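PDB 4ZK3: serpin B3 from Homo sapiens, which belongs to the serpin family and probably inhibits proteases by the family's suicide-substrate mechanism, in which the cleaved reactive loop inserts into a beta-sheet. Local coordinates for residues A104-G109 with N148-S153; W186-N191 with Y216-F221; D294-L299 with D306-D311. All coordinates share one frame; numbering follows the deposited sequence.

Overall arrangement
Along the chain the three contacts come in series, and they are spread over the length of the serpin body. Contact 1 lays helix 140-153 over strand 99-110. The neighbouring strand 174-185 runs on into the loop of contact 2, whose partner, strand 206-224, pairs with strand 276-294; the far end of that strand opens contact 3. Centres of contacts 1 and 3 lie about 22 Å apart, those of contacts 1 and 2 about 36 Å, and those of contacts 2 and 3 about 44 Å, with contacts 2 and 3 on opposite sides of the chain's centre. Strand 340-351 lies between strands 174-185 and 325-336, consistent with an inserted reactive loop.

Contact 1. Residues A104-G109 with N148-S153; sequences ANKLFG and NSWVES
Strand residues Ala-104, Lys-106 and Phe-108 face Trp-150 of helix 140-153, the two short segments running nearly antiparallel at 166° with their axes 10.9 Å apart. Within 148-153, Trp-150 makes all the contacts: with CG anti to the backbone N (chi1 -177°), its indole extends to the strand. Lys-106 lies extended across one face of that indole. Its CB rests on the six-membered ring, 3.7 Å from Trp-150 CH2, and its CD stands 3.6 Å above the plane, a CH-pi contact centred near the five-membered ring. The chain ends in a cation-pi interaction, Lys-106 NZ lying 4.1 Å from the centroid of the five-membered ring, while the same ammonium forms a salt bridge with Glu-132 on strand 130-134; the two together would restrain the lysine tip.

Phe-108 comes to the indole edge-on, in an offset edge-to-face pair with planes at 75°, and its CZ is 3.9 Å from Trp-150 CB. At the other end of the indole, Ala-104 CB touches Trp-150 CH2 at 4.1 Å. One turn of helix further on, Ser-153 OG donates to Trp-150 O in the carbonyl plane. The indole also touches Val-177 of strand 174-185, so one tryptophan spans two adjacent strands. This is the seating of helix F on the face of beta-sheet A, a hallmark of the serpin fold.

Contact 2. Residues W186-N191 with Y216-F221; sequences WEKKFN and YTSFHF
Lys-188 reaches from the loop after strand 174-185 to Thr-217 and Ser-218 on strand 206-224, and its ammonium group carries the contact. Lys-188 NZ donates to Thr-217 OG1 at 3.1 Å, and the lysine chain crosses the threonine at an angle, Lys-188 CD 3.9 Å from Thr-217 CB. A second proton goes to a water at 2.8 Å from Lys-188 NZ; that water is also 2.7 Å from Ser-218 OG, so it bridges the lysine to the serine hydroxyl. Lys-188 NZ further lies 2.8 Å from Ser-218 O. The face of the Phe-219 ring is turned to Lys-188 NZ, its centroid 5.5 Å away, at most a weak, long cation-pi attraction.

The lysine gets there by an extended chain that leaves the backbone with CG beside the N (chi1 -67°). On the receiving side, Thr-217 holds OG1 anti to its own N (chi1 159°), which presents the hydroxyl to the loop. In the next shell, Ser-218 OG is also hydrogen-bonded to Glu-277 OE2, a carboxylate that would be expected to favour a cation nearby. Backbone bonds from Thr-217 to Val-280 and from Phe-219 to Thr-278 pin the strand to strand 276-294.

Aromatics help to anchor the loop: Phe-190 CE1 sits 3.7 Å above the Trp-186 ring plane, Tyr-236 meets that indole with nearly parallel planes, and Trp-186 NE1 donates to Thr-337 O. Lys-188 thus ties the loop leaving strand 174-185, at the serpin breach marked by Trp-186, to strand 206-224 of the neighbouring sheet.

Contact 3. Residues D294-L299 with D306-D311; sequences DLKDTL and DIFNGD
The first turn of helix 296-302 and the 3-10 turn 306-308 that follows the helix meet where Lys-296 and Leu-299 receive the ring of Phe-308. Lys-296 CG lies over one face of this ring, 3.9 Å above its plane and only 14° off the normal at the centroid, a CH-pi contact. The opposite face is taken by Ile-307 CG2, from the preceding residue, at 3.5 Å above the plane; the phenyl is thus held between two aliphatic groups. At the ring's edge Leu-299 CB comes within 4.1 Å of Phe-308 CE2, and the same CE2 is 3.6 Å from Lys-296 O. With CG beside the backbone N (chi1 -57°), Phe-308 projects toward the helix, and the lysine and phenylalanine side chains run antiparallel to each other; Lys-296 NZ makes a weak hydrogen bond to Ser-326 O.

A local polar bond lies beside each partner. Asp-294, ahead of the turn that leads into the helix, accepts through OD1 from Lys-296 N at 3.2 Å, a capping bond. Beyond the ring, Asn-309 OD1 accepts from Asp-311 N at 2.7 Å, forming an Asx turn just after the 3-10 segment.

Strand 325-336 backs both halves: Leu-295 and Ile-307 make backbone bonds to Val-328 and Leu-325, and Phe-308 touches the side chains of those same two residues. Helix 296-302 and the 3-10 segment after it thus pack together through Phe-308, both against strand 325-336, in the region of the serpin fold named for its ninth helix (hI), at the end of beta-sheet A remote from the breach.

Contact 1. Residues A104-G109 with N148-S153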
loop_
_atom_site.group_PDB
_atom_site.type_symbol
_atom_site.label_atom_id
_atom_site.label_comp_id
_atom_site.label_asym_id
_atom_site.label_seq_id
_atom_site.Cartn_x
_atom_site.Cartn_y
_atom_site.Cartn_z
ATOM N N ALA A 104 9.957 -0.920 -7.321
ATOM C CA ALA A 104 10.396 -1.731 -8.442
ATOM C C ALA A 104 9.342 -2.783 -8.785
ATOM O O ALA A 104 8.621 -3.291 -7.892
ATOM C CB ALA A 104 11.675 -2.434 -8.049
ATOM N N ASN A 105 9.343 -3.153 -10.056
ATOM C CA ASN A 105 8.505 -4.148 -10.624
ATOM C C ASN A 105 9.361 -5.189 -11.263
ATOM O O ASN A 105 10.362 -4.872 -11.879
ATOM C CB ASN A 105 7.612 -3.472 -11.684
ATOM C CG ASN A 105 6.604 -2.573 -11.069
ATOM O OD1 ASN A 105 6.478 -1.354 -11.386
ATOM N ND2 ASN A 105 5.883 -3.128 -10.166
ATOM N N LYS A 106 8.986 -6.447 -11.146
ATOM C CA LYS A 106 9.743 -7.511 -11.758
ATOM C C LYS A 106 8.892 -8.702 -12.194
ATOM O O LYS A 106 7.972 -9.086 -11.526
ATOM C CB LYS A 106 10.857 -8.008 -10.795
ATOM C CG LYS A 106 11.900 -8.915 -11.481
ATOM C CD LYS A 106 13.090 -9.162 -10.577
ATOM C CE LYS A 106 14.135 -10.052 -11.216
ATOM N NZ LYS A 106 15.431 -10.112 -10.445
ATOM N N LEU A 107 9.256 -9.283 -13.337
ATOM C CA LEU A 107 8.703 -10.509 -13.842
ATOM C C LEU A 107 9.677 -11.676 -13.648
ATOM O O LEU A 107 10.786 -11.678 -14.148
ATOM C CB LEU A 107 8.298 -10.348 -15.312
ATOM C CG LEU A 107 7.928 -11.639 -16.045
ATOM C CD1 LEU A 107 6.776 -12.370 -15.408
ATOM C CD2 LEU A 107 7.608 -11.427 -17.497
ATOM N N PHE A 108 9.228 -12.696 -12.949
ATOM C CA PHE A 108 9.965 -13.933 -12.817
ATOM C C PHE A 108 9.172 -14.953 -13.670
ATOM O O PHE A 108 8.026 -15.284 -13.375
ATOM C CB PHE A 108 10.046 -14.426 -11.379
ATOM C CG PHE A 108 10.878 -13.566 -10.452
ATOM C CD1 PHE A 108 10.284 -12.492 -9.741
ATOM C CD2 PHE A 108 12.208 -13.818 -10.243
ATOM C CE1 PHE A 108 11.031 -11.683 -8.882
ATOM C CE2 PHE A 108 12.952 -13.025 -9.354
ATOM C CZ PHE A 108 12.355 -11.975 -8.682
ATOM N N GLY A 109 9.778 -15.432 -14.750
ATOM C CA GLY A 109 9.107 -16.426 -15.559
ATOM C C GLY A 109 9.835 -17.730 -15.631
ATOM O O GLY A 109 11.046 -17.772 -15.518
ATOM N N ASN A 148 11.358 -14.321 -2.948
ATOM C CA ASN A 148 11.283 -13.806 -1.582
ATOM C C ASN A 148 12.575 -13.036 -1.213
ATOM O O ASN A 148 12.494 -11.975 -0.595
ATOM C CB ASN A 148 10.901 -14.914 -0.579
ATOM C CG ASN A 148 9.447 -15.349 -0.662
ATOM O OD1 ASN A 148 8.586 -14.705 -1.239
ATOM N ND2 ASN A 148 9.169 -16.482 -0.088
ATOM N N SER A 149 13.772 -13.475 -1.660
ATOM C CA SER A 149 15.002 -12.729 -1.359
ATOM C C SER A 149 15.144 -11.493 -2.154
ATOM O O SER A 149 15.656 -10.482 -1.650
ATOM C CB SER A 149 16.314 -13.581 -1.531
ATOM O OG SER A 149 16.233 -14.676 -0.647
ATOM N N TRP A 150 14.798 -11.535 -3.432
ATOM C CA TRP A 150 14.755 -10.302 -4.177
ATOM C C TRP A 150 13.886 -9.237 -3.473
ATOM O O TRP A 150 14.271 -8.043 -3.345
ATOM C CB TRP A 150 14.223 -10.533 -5.586
ATOM C CG TRP A 150 14.235 -9.317 -6.365
ATOM C CD1 TRP A 150 15.295 -8.757 -6.968
ATOM C CD2 TRP A 150 13.106 -8.453 -6.638
ATOM N NE1 TRP A 150 14.911 -7.584 -7.605
ATOM C CE2 TRP A 150 13.575 -7.387 -7.418
ATOM C CE3 TRP A 150 11.747 -8.486 -6.285
ATOM C CZ2 TRP A 150 12.741 -6.387 -7.887
ATOM C CZ3 TRP A 150 10.927 -7.468 -6.715
ATOM C CH2 TRP A 150 11.415 -6.448 -7.526
ATOM N N VAL A 151 12.721 -9.669 -3.009
ATOM C CA VAL A 151 11.824 -8.774 -2.278
ATOM C C VAL A 151 12.483 -8.208 -1.006
ATOM O O VAL A 151 12.414 -7.018 -0.788
ATOM C CB VAL A 151 10.492 -9.466 -1.974
ATOM C CG1 VAL A 151 9.672 -8.621 -1.009
ATOM C CG2 VAL A 151 9.695 -9.698 -3.288
ATOM N N GLU A 152 13.094 -9.054 -0.170
ATOM C CA GLU A 152 13.920 -8.564 0.952
ATOM C C GLU A 152 14.889 -7.509 0.502
ATOM O O GLU A 152 15.019 -6.443 1.143
ATOM C CB GLU A 152 14.686 -9.689 1.660
ATOM C CG GLU A 152 13.788 -10.735 2.287
ATOM C CD GLU A 152 14.544 -11.550 3.379
ATOM O OE1 GLU A 152 15.626 -11.088 3.819
ATOM O OE2 GLU A 152 14.053 -12.613 3.794
ATOM N N SER A 153 15.525 -7.759 -0.631
ATOM C CA SER A 153 16.553 -6.896 -1.148
ATOM C C SER A 153 16.018 -5.560 -1.599
ATOM O O SER A 153 16.776 -4.611 -1.642
ATOM C CB SER A 153 17.368 -7.596 -2.298
ATOM O OG SER A 153 16.880 -7.280 -3.611
#

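Contact 2. Residues W186-N191 with Y216-F221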
loop_
_atom_site.group_PDB
_atom_site.type_symbol
_atom_site.label_atom_id
_atom_site.label_comp_id
_atom_site.label_asym_id
_atom_site.label_seq_id
_atom_site.Cartn_x
_atom_site.Cartn_y
_atom_site.Cartn_z
ATOM N N TRP A 186 11.308 12.690 10.081
ATOM C CA TRP A 186 10.319 13.717 10.365
ATOM C C TRP A 186 10.985 15.004 10.106
ATOM O O TRP A 186 12.173 15.125 10.347
ATOM C CB TRP A 186 9.888 13.697 11.834
ATOM C CG TRP A 186 9.156 12.517 12.254
ATOM C CD1 TRP A 186 9.518 11.674 13.269
ATOM C CD2 TRP A 186 7.959 11.940 11.677
ATOM N NE1 TRP A 186 8.630 10.637 13.381
ATOM C CE2 TRP A 186 7.650 10.776 12.434
ATOM C CE3 TRP A 186 7.127 12.279 10.591
ATOM C CZ2 TRP A 186 6.545 9.955 12.142
ATOM C CZ3 TRP A 186 6.055 11.493 10.312
ATOM C CH2 TRP A 186 5.757 10.334 11.075
ATOM N N GLU A 187 10.238 15.970 9.615
ATOM C CA GLU A 187 10.748 17.301 9.523
ATOM C C GLU A 187 11.125 17.881 10.921
ATOM O O GLU A 187 12.196 18.508 11.053
ATOM C CB GLU A 187 9.736 18.200 8.830
ATOM C CG GLU A 187 10.074 19.705 8.927
ATOM C CD GLU A 187 9.096 20.536 8.139
ATOM O OE1 GLU A 187 7.932 20.615 8.515
ATOM O OE2 GLU A 187 9.486 21.040 7.088
ATOM N N LYS A 188 10.218 17.699 11.891
ATOM C CA LYS A 188 10.439 17.970 13.308
ATOM C C LYS A 188 10.478 16.685 14.111
ATOM O O LYS A 188 9.424 16.064 14.435
ATOM C CB LYS A 188 9.338 18.839 13.831
ATOM C CG LYS A 188 9.373 20.243 13.230
ATOM C CD LYS A 188 8.098 21.056 13.472
ATOM C CE LYS A 188 7.913 22.202 12.462
ATOM N NZ LYS A 188 6.516 22.766 12.465
ATOM N N LYS A 189 11.683 16.243 14.415
ATOM C CA LYS A 189 11.873 15.011 15.152
ATOM C C LYS A 189 11.302 15.069 16.564
ATOM O O LYS A 189 11.053 16.117 17.090
ATOM C CB LYS A 189 13.321 14.646 15.177
ATOM C CG LYS A 189 13.822 14.268 13.810
ATOM C CD LYS A 189 15.219 13.695 13.851
ATOM C CE LYS A 189 15.673 13.353 12.444
ATOM N NZ LYS A 189 16.771 12.366 12.549
ATOM N N PHE A 190 10.967 13.913 17.117
ATOM C CA PHE A 190 10.564 13.844 18.492
ATOM C C PHE A 190 11.833 13.749 19.330
ATOM O O PHE A 190 12.788 13.188 18.859
ATOM C CB PHE A 190 9.724 12.610 18.710
ATOM C CG PHE A 190 8.355 12.695 18.089
ATOM C CD1 PHE A 190 8.154 12.319 16.745
ATOM C CD2 PHE A 190 7.265 13.151 18.836
ATOM C CE1 PHE A 190 6.895 12.391 16.176
ATOM C CE2 PHE A 190 5.990 13.228 18.257
ATOM C CZ PHE A 190 5.801 12.833 16.934
ATOM N N ASN A 191 11.842 14.264 20.571
ATOM C CA ASN A 191 12.955 13.979 21.509
ATOM C C ASN A 191 12.761 12.695 22.296
ATOM O O ASN A 191 11.741 12.530 22.985
ATOM C CB ASN A 191 13.143 15.127 22.471
ATOM C CG ASN A 191 14.473 15.019 23.249
ATOM O OD1 ASN A 191 14.893 13.922 23.660
ATOM N ND2 ASN A 191 15.145 16.162 23.432
ATOM N N TYR A 216 5.488 19.520 20.957
ATOM C CA TYR A 216 4.630 20.710 20.889
ATOM C C TYR A 216 5.222 21.483 19.747
ATOM O O TYR A 216 6.393 21.833 19.789
ATOM C CB TYR A 216 4.706 21.563 22.179
ATOM C CG TYR A 216 3.682 22.709 22.268
ATOM C CD1 TYR A 216 2.399 22.474 22.758
ATOM C CD2 TYR A 216 4.008 24.029 21.881
ATOM C CE1 TYR A 216 1.462 23.494 22.844
ATOM C CE2 TYR A 216 3.071 25.062 21.963
ATOM C CZ TYR A 216 1.798 24.786 22.442
ATOM O OH TYR A 216 0.825 25.765 22.534
ATOM N N THR A 217 4.433 21.701 18.709
ATOM C CA THR A 217 4.910 22.380 17.489
ATOM C C THR A 217 3.712 22.722 16.599
ATOM O O THR A 217 2.589 22.306 16.882
ATOM C CB THR A 217 5.972 21.525 16.748
ATOM O OG1 THR A 217 6.076 21.927 15.380
ATOM C CG2 THR A 217 5.599 20.089 16.803
ATOM N N SER A 218 3.920 23.545 15.587
ATOM C CA SER A 218 2.801 23.871 14.712
ATOM C C SER A 218 2.752 22.979 13.459
ATOM O O SER A 218 3.766 22.667 12.852
ATOM C CB SER A 218 2.795 25.350 14.349
ATOM O OG SER A 218 3.574 25.563 13.225
ATOM N N PHE A 219 1.548 22.565 13.102
ATOM C CA PHE A 219 1.324 21.592 12.044
ATOM C C PHE A 219 0.079 22.060 11.337
ATOM O O PHE A 219 -0.733 22.713 11.977
ATOM C CB PHE A 219 0.958 20.245 12.664
ATOM C CG PHE A 219 2.090 19.493 13.294
ATOM C CD1 PHE A 219 3.159 19.031 12.538
ATOM C CD2 PHE A 219 2.033 19.156 14.649
ATOM C CE1 PHE A 219 4.163 18.293 13.142
ATOM C CE2 PHE A 219 3.023 18.417 15.243
ATOM C CZ PHE A 219 4.086 17.979 14.496
ATOM N N HIS A 220 -0.121 21.676 10.081
ATOM C CA HIS A 220 -1.448 21.808 9.459
ATOM C C HIS A 220 -2.431 20.866 10.154
ATOM O O HIS A 220 -2.197 19.650 10.319
ATOM C CB HIS A 220 -1.436 21.526 7.935
ATOM C CG HIS A 220 -0.670 22.540 7.150
ATOM N ND1 HIS A 220 0.517 22.252 6.514
ATOM C CD2 HIS A 220 -0.898 23.858 6.938
ATOM C CE1 HIS A 220 0.995 23.350 5.953
ATOM N NE2 HIS A 220 0.157 24.339 6.199
ATOM N N PHE A 221 -3.550 21.458 10.546
ATOM C CA PHE A 221 -4.516 20.865 11.403
ATOM C C PHE A 221 -5.951 21.188 10.923
ATOM O O PHE A 221 -6.206 22.208 10.289
ATOM C CB PHE A 221 -4.273 21.354 12.848
ATOM C CG PHE A 221 -5.351 20.942 13.805
ATOM C CD1 PHE A 221 -6.538 21.678 13.902
ATOM C CD2 PHE A 221 -5.206 19.808 14.588
ATOM C CE1 PHE A 221 -7.566 21.284 14.734
ATOM C CE2 PHE A 221 -6.232 19.407 15.424
ATOM C CZ PHE A 221 -7.421 20.154 15.508
HETATM O O HOH W 1 4.866 24.523 11.109
#

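Contact 3. Residues D294-L299 with D306-D311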
loop_
_atom_site.group_PDB
_atom_site.type_symbol
_atom_site.label_atom_id
_atom_site.label_comp_id
_atom_site.label_asym_id
_atom_site.label_seq_id
_atom_site.Cartn_x
_atom_site.Cartn_y
_atom_site.Cartn_z
ATOM N N ASP A 294 -3.989 -12.359 1.778
ATOM C CA ASP A 294 -4.267 -13.193 0.605
ATOM C C ASP A 294 -5.351 -12.506 -0.136
ATOM O O ASP A 294 -6.480 -12.456 0.353
ATOM C CB ASP A 294 -4.765 -14.583 0.998
ATOM C CG ASP A 294 -4.892 -15.498 -0.191
ATOM O OD1 ASP A 294 -5.356 -15.048 -1.272
ATOM O OD2 ASP A 294 -4.510 -16.674 -0.031
ATOM N N LEU A 295 -5.041 -11.987 -1.311
ATOM C CA LEU A 295 -5.995 -11.111 -2.013
ATOM C C LEU A 295 -6.925 -11.760 -3.029
ATOM O O LEU A 295 -7.778 -11.091 -3.583
ATOM C CB LEU A 295 -5.254 -9.946 -2.691
ATOM C CG LEU A 295 -4.517 -8.958 -1.783
ATOM C CD1 LEU A 295 -3.758 -7.945 -2.636
ATOM C CD2 LEU A 295 -5.478 -8.256 -0.854
ATOM N N LYS A 296 -6.742 -13.040 -3.286
ATOM C CA LYS A 296 -7.478 -13.728 -4.366
ATOM C C LYS A 296 -9.003 -13.616 -4.223
ATOM O O LYS A 296 -9.663 -13.054 -5.124
ATOM C CB LYS A 296 -7.025 -15.173 -4.415
ATOM C CG LYS A 296 -7.533 -16.002 -5.564
ATOM C CD LYS A 296 -7.275 -17.455 -5.184
ATOM C CE LYS A 296 -7.183 -18.332 -6.409
ATOM N NZ LYS A 296 -6.769 -19.699 -6.009
ATOM N N ASP A 297 -9.546 -14.086 -3.101
ATOM C CA ASP A 297 -11.030 -14.075 -2.896
ATOM C C ASP A 297 -11.559 -12.661 -2.741
ATOM O O ASP A 297 -12.603 -12.306 -3.326
ATOM C CB ASP A 297 -11.474 -14.915 -1.682
ATOM C CG ASP A 297 -11.394 -16.417 -1.930
ATOM O OD1 ASP A 297 -11.222 -16.852 -3.095
ATOM O OD2 ASP A 297 -11.481 -17.165 -0.935
ATOM N N THR A 298 -10.795 -11.843 -2.025
ATOM C CA THR A 298 -11.057 -10.392 -1.958
ATOM C C THR A 298 -11.256 -9.758 -3.353
ATOM O O THR A 298 -12.265 -9.128 -3.621
ATOM C CB THR A 298 -9.926 -9.675 -1.219
ATOM O OG1 THR A 298 -9.806 -10.204 0.089
ATOM C CG2 THR A 298 -10.161 -8.147 -1.096
ATOM N N LEU A 299 -10.290 -9.918 -4.253
ATOM C CA LEU A 299 -10.410 -9.318 -5.607
ATOM C C LEU A 299 -11.547 -9.936 -6.420
ATOM O O LEU A 299 -12.171 -9.272 -7.242
ATOM C CB LEU A 299 -9.084 -9.481 -6.393
ATOM C CG LEU A 299 -7.938 -8.671 -5.742
ATOM C CD1 LEU A 299 -6.596 -9.106 -6.288
ATOM C CD2 LEU A 299 -8.212 -7.215 -5.955
ATOM N N ASP A 306 -12.864 -13.532 -14.045
ATOM C CA ASP A 306 -12.356 -14.323 -15.207
ATOM C C ASP A 306 -10.850 -14.746 -15.021
ATOM O O ASP A 306 -10.399 -15.830 -15.423
ATOM C CB ASP A 306 -12.476 -13.497 -16.520
ATOM C CG ASP A 306 -13.961 -13.321 -17.042
ATOM O OD1 ASP A 306 -14.910 -13.513 -16.245
ATOM O OD2 ASP A 306 -14.123 -12.926 -18.249
ATOM N N ILE A 307 -10.082 -13.827 -14.416
ATOM C CA ILE A 307 -8.646 -13.922 -14.248
ATOM C C ILE A 307 -8.302 -15.096 -13.368
ATOM O O ILE A 307 -7.200 -15.670 -13.486
ATOM C CB ILE A 307 -8.106 -12.583 -13.655
ATOM C CG1 ILE A 307 -6.611 -12.529 -13.643
ATOM C CG2 ILE A 307 -8.569 -12.381 -12.223
ATOM C CD1 ILE A 307 -6.006 -12.262 -14.977
ATOM N N PHE A 308 -9.201 -15.478 -12.472
ATOM C CA PHE A 308 -8.905 -16.641 -11.578
ATOM C C PHE A 308 -9.518 -17.991 -12.040
ATOM O O PHE A 308 -9.362 -18.999 -11.367
ATOM C CB PHE A 308 -9.290 -16.345 -10.123
ATOM C CG PHE A 308 -8.610 -15.107 -9.546
ATOM C CD1 PHE A 308 -7.227 -15.060 -9.369
ATOM C CD2 PHE A 308 -9.360 -14.004 -9.166
ATOM C CE1 PHE A 308 -6.614 -13.940 -8.838
ATOM C CE2 PHE A 308 -8.744 -12.881 -8.617
ATOM C CZ PHE A 308 -7.375 -12.852 -8.469
ATOM N N ASN A 309 -10.171 -18.017 -13.202
ATOM C CA ASN A 309 -10.780 -19.255 -13.676
ATOM C C ASN A 309 -10.573 -19.463 -15.147
ATOM O O ASN A 309 -9.850 -18.684 -15.819
ATOM C CB ASN A 309 -12.284 -19.308 -13.308
ATOM C CG ASN A 309 -13.140 -18.329 -14.101
ATOM O OD1 ASN A 309 -12.842 -17.958 -15.243
ATOM N ND2 ASN A 309 -14.232 -17.900 -13.481
ATOM N N GLY A 310 -11.277 -20.488 -15.644
ATOM C CA GLY A 310 -11.123 -20.974 -16.967
ATOM C C GLY A 310 -11.454 -19.974 -18.043
ATOM O O GLY A 310 -11.002 -20.170 -19.165
ATOM N N ASP A 311 -12.236 -18.929 -17.717
ATOM C CA ASP A 311 -12.577 -17.884 -18.682
ATOM C C ASP A 311 -11.418 -16.917 -18.929
ATOM O O ASP A 311 -11.504 -16.089 -19.829
ATOM C CB ASP A 311 -13.745 -17.008 -18.195
ATOM C CG ASP A 311 -15.068 -17.769 -18.055
ATOM O OD1 ASP A 311 -15.213 -18.855 -18.686
ATOM O OD2 ASP A 311 -15.955 -17.257 -17.312
#